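Local coordinates for mandelate racemase / muconate lactonizing enzyme, C-terminal domain protein (Pseudovibrio sp. JE062, PDB 4JHM) that is of unknown function but has the two-domain, enolase-like build of the mandelate racemase / muconate lactonizing enzyme family, at residues 151-154 and 155-159; 245-248 and 249-252. All coordinates share one frame; numbering follows the deposited sequence.

Contact 1 of 2, residues 151-154 and 155-159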
ATOM      1  N   PRO A 151     -44.972  17.388 -14.951  1.00104.62           N
ATOM      2  CA  PRO A 151     -46.210  17.279 -14.183  1.00 99.74           C
ATOM      3  C   PRO A 151     -46.031  16.407 -12.946  1.00 92.95           C
ATOM      4  O   PRO A 151     -46.403  16.805 -11.845  1.00 96.52           O
ATOM      5  CB  PRO A 151     -47.182  16.621 -15.167  1.00100.17           C
ATOM      6  CG  PRO A 151     -46.669  17.000 -16.513  1.00101.43           C
ATOM      7  CD  PRO A 151     -45.173  17.061 -16.375  1.00103.66           C
ATOM      8  N   TYR A 152     -45.449  15.229 -13.131  1.00 86.05           N
ATOM      9  CA  TYR A 152     -45.230  14.305 -12.031  1.00 84.54           C
ATOM     10  C   TYR A 152     -44.431  14.965 -10.910  1.00 89.55           C
ATOM     11  O   TYR A 152     -44.780  14.848  -9.735  1.00 91.41           O
ATOM     12  CB  TYR A 152     -44.505  13.049 -12.519  1.00 78.81           C
ATOM     13  CG  TYR A 152     -44.146  12.100 -11.405  1.00 75.68           C
ATOM     14  CD1 TYR A 152     -42.941  12.223 -10.725  1.00 75.20           C
ATOM     15  CD2 TYR A 152     -45.014  11.093 -11.015  1.00 75.50           C
ATOM     16  CE1 TYR A 152     -42.607  11.362  -9.698  1.00 72.39           C
ATOM     17  CE2 TYR A 152     -44.688  10.227  -9.986  1.00 76.07           C
ATOM     18  CZ  TYR A 152     -43.480  10.369  -9.332  1.00 72.50           C
ATOM     19  OH  TYR A 152     -43.145   9.514  -8.310  1.00 75.24           O
ATOM     20  N   ILE A 153     -43.355  15.653 -11.271  1.00 91.63           N
ATOM     21  CA  ILE A 153     -42.532  16.328 -10.275  1.00 95.93           C
ATOM     22  C   ILE A 153     -43.322  17.446  -9.596  1.00 99.26           C
ATOM     23  O   ILE A 153     -43.117  17.731  -8.417  1.00107.49           O
ATOM     24  CB  ILE A 153     -41.240  16.893 -10.896  1.00 96.34           C
ATOM     25  CG1 ILE A 153     -40.315  15.745 -11.312  1.00 92.76           C
ATOM     26  CG2 ILE A 153     -40.529  17.809  -9.909  1.00 95.19           C
ATOM     27  CD1 ILE A 153     -39.130  16.179 -12.144  1.00 90.78           C
ATOM     28  N   ASP A 154     -44.234  18.069 -10.336  1.00 96.90           N
ATOM     29  CA  ASP A 154     -45.055  19.139  -9.781  1.00 99.43           C
ATOM     30  C   ASP A 154     -46.036  18.621  -8.721  1.00100.01           C
ATOM     31  O   ASP A 154     -46.306  19.311  -7.738  1.00103.57           O
ATOM     32  CB  ASP A 154     -45.791  19.889 -10.896  1.00101.12           C
ATOM     33  CG  ASP A 154     -44.868  20.797 -11.700  1.00 98.88           C
ATOM     34  OD1 ASP A 154     -43.707  20.996 -11.286  1.00 97.14           O
ATOM     35  OD2 ASP A 154     -45.302  21.317 -12.746  1.00 98.58           O
ATOM     36  N   ASP A 155     -46.564  17.413  -8.915  1.00 96.93           N
ATOM     37  CA  ASP A 155     -47.344  16.750  -7.870  1.00 95.02           C
ATOM     38  C   ASP A 155     -46.461  16.488  -6.660  1.00 93.87           C
ATOM     39  O   ASP A 155     -46.766  16.918  -5.550  1.00 95.93           O
ATOM     40  CB  ASP A 155     -47.899  15.410  -8.353  1.00 95.77           C
ATOM     41  CG  ASP A 155     -49.019  15.562  -9.345  1.00 99.10           C
ATOM     42  OD1 ASP A 155     -49.680  16.622  -9.348  1.00106.56           O
ATOM     43  OD2 ASP A 155     -49.244  14.608 -10.117  1.00102.53           O
ATOM     44  N   CYS A 156     -45.365  15.770  -6.883  1.00 91.45           N
ATOM     45  CA  CYS A 156     -44.456  15.415  -5.807  1.00 93.24           C
ATOM     46  C   CYS A 156     -44.273  16.597  -4.862  1.00100.46           C
ATOM     47  O   CYS A 156     -44.329  16.440  -3.643  1.00111.24           O
ATOM     48  CB  CYS A 156     -43.102  14.975  -6.364  1.00 91.11           C
ATOM     49  SG  CYS A 156     -43.122  13.398  -7.252  1.00 91.46           S
ATOM     50  N   ILE A 157     -44.074  17.782  -5.431  1.00102.43           N
ATOM     51  CA  ILE A 157     -43.775  18.974  -4.641  1.00101.01           C
ATOM     52  C   ILE A 157     -44.998  19.500  -3.887  1.00102.92           C
ATOM     53  O   ILE A 157     -44.865  20.047  -2.795  1.00106.93           O
ATOM     54  CB  ILE A 157     -43.171  20.089  -5.517  1.00 99.30           C
ATOM     55  CG1 ILE A 157     -41.845  19.610  -6.120  1.00 97.98           C
ATOM     56  CG2 ILE A 157     -42.949  21.351  -4.697  1.00 96.11           C
ATOM     57  CD1 ILE A 157     -41.307  20.494  -7.224  1.00100.17           C
ATOM     58  N   GLU A 158     -46.186  19.341  -4.460  1.00105.18           N
ATOM     59  CA  GLU A 158     -47.407  19.697  -3.741  1.00108.07           C
ATOM     60  C   GLU A 158     -47.698  18.675  -2.646  1.00103.23           C
ATOM     61  O   GLU A 158     -48.070  19.043  -1.532  1.00101.42           O
ATOM     62  CB  GLU A 158     -48.609  19.814  -4.686  1.00112.54           C
ATOM     63  CG  GLU A 158     -48.949  21.241  -5.098  1.00118.50           C
ATOM     64  CD  GLU A 158     -49.478  22.084  -3.945  1.00125.57           C
ATOM     65  OE1 GLU A 158     -48.771  22.214  -2.922  1.00127.31           O
ATOM     66  OE2 GLU A 158     -50.600  22.629  -4.063  1.00122.84           O
ATOM     67  N   HIS A 159     -47.516  17.395  -2.958  1.00 98.62           N
ATOM     68  CA  HIS A 159     -47.831  16.340  -2.001  1.00 94.02           C
ATOM     69  C   HIS A 159     -46.997  16.491  -0.741  1.00 93.13           C
ATOM     70  O   HIS A 159     -47.359  15.965   0.308  1.00100.78           O
ATOM     71  CB  HIS A 159     -47.632  14.947  -2.605  1.00 89.07           C
ATOM     72  CG  HIS A 159     -48.272  13.852  -1.805  1.00 91.48           C
ATOM     73  ND1 HIS A 159     -49.640  13.709  -1.704  1.00 94.88           N
ATOM     74  CD2 HIS A 159     -47.737  12.856  -1.063  1.00 90.07           C
ATOM     75  CE1 HIS A 159     -49.918  12.670  -0.936  1.00 91.34           C
ATOM     76  NE2 HIS A 159     -48.781  12.135  -0.534  1.00 89.68           N
TER
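The phenol ring of Tyr152 meets the sulfur of Cys156 one helical turn on, in an oblique sulfur-aromatic contact. SG lies 3.9 Å from the centroid of the Tyr152 ring, 37° off its normal, and is displaced toward CE1, about equally far from CD1 and CZ. With CG anti to the backbone N, the ring swings beside its own carbonyl; SG of Cys156, folded back beside its backbone N, reaches it there. Thr140 and Pro141 also touch the tyrosine, and its OH is hydrogen-bonded to the backbone O of Tyr327.

This is the i to i+4 pattern of an alpha helix, here helix 149-159, which crosses between parallel strands 133-139 and 163-167 as the helical link of a beta-alpha-beta unit in the enolase-like barrel domain. Cys156 N donates to Tyr152 O over 3.1 Å, almost straight at 179°; the bond from Ile157 N to Ile153 O has the same length but bends to 149°. On that neighbouring flank CG2 of Ile153 meets CD1 of Ile157 at 3.9 Å. Ile153 and Cys156 both press on Ile164 of strand 163-167, while Asp154 uses OD1 to bind the hydroxyl of Tyr186 on helix 172-186.

Contact 2 of 2, residues 245-248 and 249-252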
ATOM      1  N   SER A 245     -23.726   5.564  -4.433  1.00 56.12           N
ATOM      2  CA  SER A 245     -24.390   4.459  -3.752  1.00 57.38           C
ATOM      3  C   SER A 245     -24.473   3.218  -4.635  1.00 57.34           C
ATOM      4  O   SER A 245     -24.462   3.322  -5.854  1.00 59.80           O
ATOM      5  CB  SER A 245     -25.789   4.884  -3.322  1.00 58.02           C
ATOM      6  OG  SER A 245     -26.214   4.147  -2.190  1.00 63.21           O
ATOM      7  N   SER A 246     -24.555   2.043  -4.013  1.00 61.20           N
ATOM      8  CA  SER A 246     -24.630   0.786  -4.765  1.00 64.86           C
ATOM      9  C   SER A 246     -26.045   0.551  -5.275  1.00 63.19           C
ATOM     10  O   SER A 246     -26.957   1.318  -4.972  1.00 61.03           O
ATOM     11  CB  SER A 246     -24.191  -0.401  -3.899  1.00 66.31           C
ATOM     12  OG  SER A 246     -25.171  -0.734  -2.924  1.00 65.10           O
ATOM     13  N   HIS A 247     -26.218  -0.512  -6.054  1.00 59.85           N
ATOM     14  CA  HIS A 247     -27.533  -0.906  -6.543  1.00 60.10           C
ATOM     15  C   HIS A 247     -28.337  -1.530  -5.405  1.00 62.00           C
ATOM     16  O   HIS A 247     -29.566  -1.514  -5.422  1.00 66.05           O
ATOM     17  CB  HIS A 247     -27.391  -1.888  -7.707  1.00 64.27           C
ATOM     18  CG  HIS A 247     -28.686  -2.487  -8.157  1.00 66.28           C
ATOM     19  ND1 HIS A 247     -29.461  -1.927  -9.147  1.00 68.99           N
ATOM     20  CD2 HIS A 247     -29.339  -3.603  -7.755  1.00 71.23           C
ATOM     21  CE1 HIS A 247     -30.538  -2.668  -9.332  1.00 77.57           C
ATOM     22  NE2 HIS A 247     -30.490  -3.691  -8.499  1.00 75.81           N
ATOM     23  N   GLY A 248     -27.628  -2.093  -4.430  1.00 59.02           N
ATOM     24  CA  GLY A 248     -28.233  -2.523  -3.176  1.00 61.50           C
ATOM     25  C   GLY A 248     -28.776  -3.936  -3.160  1.00 63.36           C
ATOM     26  O   GLY A 248     -29.376  -4.363  -2.167  1.00 68.95           O
ATOM     27  N   ASN A 249     -28.569  -4.666  -4.252  1.00 66.46           N
ATOM     28  CA  ASN A 249     -29.113  -6.017  -4.379  1.00 72.82           C
ATOM     29  C   ASN A 249     -28.088  -7.029  -4.864  1.00 69.58           C
ATOM     30  O   ASN A 249     -28.444  -8.133  -5.272  1.00 71.29           O
ATOM     31  CB  ASN A 249     -30.299  -6.017  -5.344  1.00 76.98           C
ATOM     32  CG  ASN A 249     -31.423  -5.121  -4.881  1.00 83.67           C
ATOM     33  OD1 ASN A 249     -32.122  -5.426  -3.915  1.00 94.01           O
ATOM     34  ND2 ASN A 249     -31.606  -4.005  -5.571  1.00 87.61           N
ATOM     35  N   CYS A 250     -26.816  -6.662  -4.816  1.00 64.21           N
ATOM     36  CA  CYS A 250     -25.774  -7.540  -5.305  1.00 61.06           C
ATOM     37  C   CYS A 250     -24.818  -7.960  -4.188  1.00 61.26           C
ATOM     38  O   CYS A 250     -24.627  -9.152  -3.953  1.00 70.67           O
ATOM     39  CB  CYS A 250     -25.039  -6.861  -6.452  1.00 66.27           C
ATOM     40  SG  CYS A 250     -26.150  -6.345  -7.781  1.00 68.36           S
ATOM     41  N   LEU A 251     -24.232  -6.985  -3.499  1.00 61.30           N
ATOM     42  CA  LEU A 251     -23.354  -7.264  -2.360  1.00 61.72           C
ATOM     43  C   LEU A 251     -24.151  -7.236  -1.057  1.00 59.86           C
ATOM     44  O   LEU A 251     -24.508  -6.164  -0.569  1.00 60.56           O
ATOM     45  CB  LEU A 251     -22.219  -6.238  -2.304  1.00 67.25           C
ATOM     46  CG  LEU A 251     -21.405  -6.067  -3.593  1.00 69.75           C
ATOM     47  CD1 LEU A 251     -20.100  -5.334  -3.323  1.00 70.13           C
ATOM     48  CD2 LEU A 251     -21.117  -7.414  -4.227  1.00 71.48           C
ATOM     49  N   LEU A 252     -24.411  -8.416  -0.495  1.00 57.15           N
ATOM     50  CA  LEU A 252     -25.385  -8.567   0.584  1.00 54.79           C
ATOM     51  C   LEU A 252     -24.816  -9.032   1.933  1.00 58.06           C
ATOM     52  O   LEU A 252     -25.499  -8.953   2.962  1.00 56.46           O
ATOM     53  CB  LEU A 252     -26.472  -9.554   0.155  1.00 56.42           C
ATOM     54  CG  LEU A 252     -27.061  -9.410  -1.249  1.00 61.27           C
ATOM     55  CD1 LEU A 252     -28.293 -10.293  -1.385  1.00 59.77           C
ATOM     56  CD2 LEU A 252     -27.409  -7.964  -1.567  1.00 65.06           C
TER
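Asn249 folds its side chain back over the bend it has just left, meeting both the Gly248 peptide and the imidazole of His247. Its CB sits 3.5 Å from CD2 of His247, the ring carbon next to NE2. From there CG takes the position anti to its carbonyl carbon (chi1 -60°), which brings it alongside the preceding peptide, 3.4 Å from C of Gly248. The amide then splits two ways. OD1 lies beside the Gly248 carbonyl, with 3.4 Å between OD1 of Asn249 and O of Gly248; both are acceptors, so no bond joins them. ND2 heads the other way, to the imidazole: it lies 3.1 Å from NE2 of His247 and nearly as near to CD2. The amide approaches the ring obliquely, the two planes being turned 68° against each other.

A second oblique neighbour of the same ring is SG of Cys250, 4.2 Å from CD2 of His247, a loose sulfur-aromatic approach. The chain bends at Gly248, where phi is positive (89°). All this happens in the loop that follows strand 243-245, at the C-terminal end of a barrel strand, the end where the active sites of enolase-type barrels lie.

Outside the two segments, ND2 of Asn249 is hydrogen-bonded to OE1 of Gln299, whose NE2 makes a weak bond to O of His247. The backbone N of His247 is itself held by OD1 of Asp227. Gln299 thus meets both sides of the bend, firmly through OE1 and weakly through NE2, and its acceptance of a bond from ND2 is consistent with this rotation of the Asn249 amide, with OD1 beside the Gly248 carbonyl.

How the contacts relate
Both contacts are local and belong to the barrel domain, but they occupy different layers of it. Contact 1 lies in the outer helical layer, its centre about 23 Å from the centre of the chain, against about 11 Å for contact 2 in a loop after a barrel strand. Their nearest atoms are about 18 Å apart, and no secondary-structure element is shared. Here the contact farther from the centre is the more buried one: contact 1 is partly buried, contact 2 a surface contact. Regular backbone bonding and apolar packing hold the helix; in the irregular loop, polar bonds to side chains elsewhere in the chain, some of them weak, replace the regular backbone pattern.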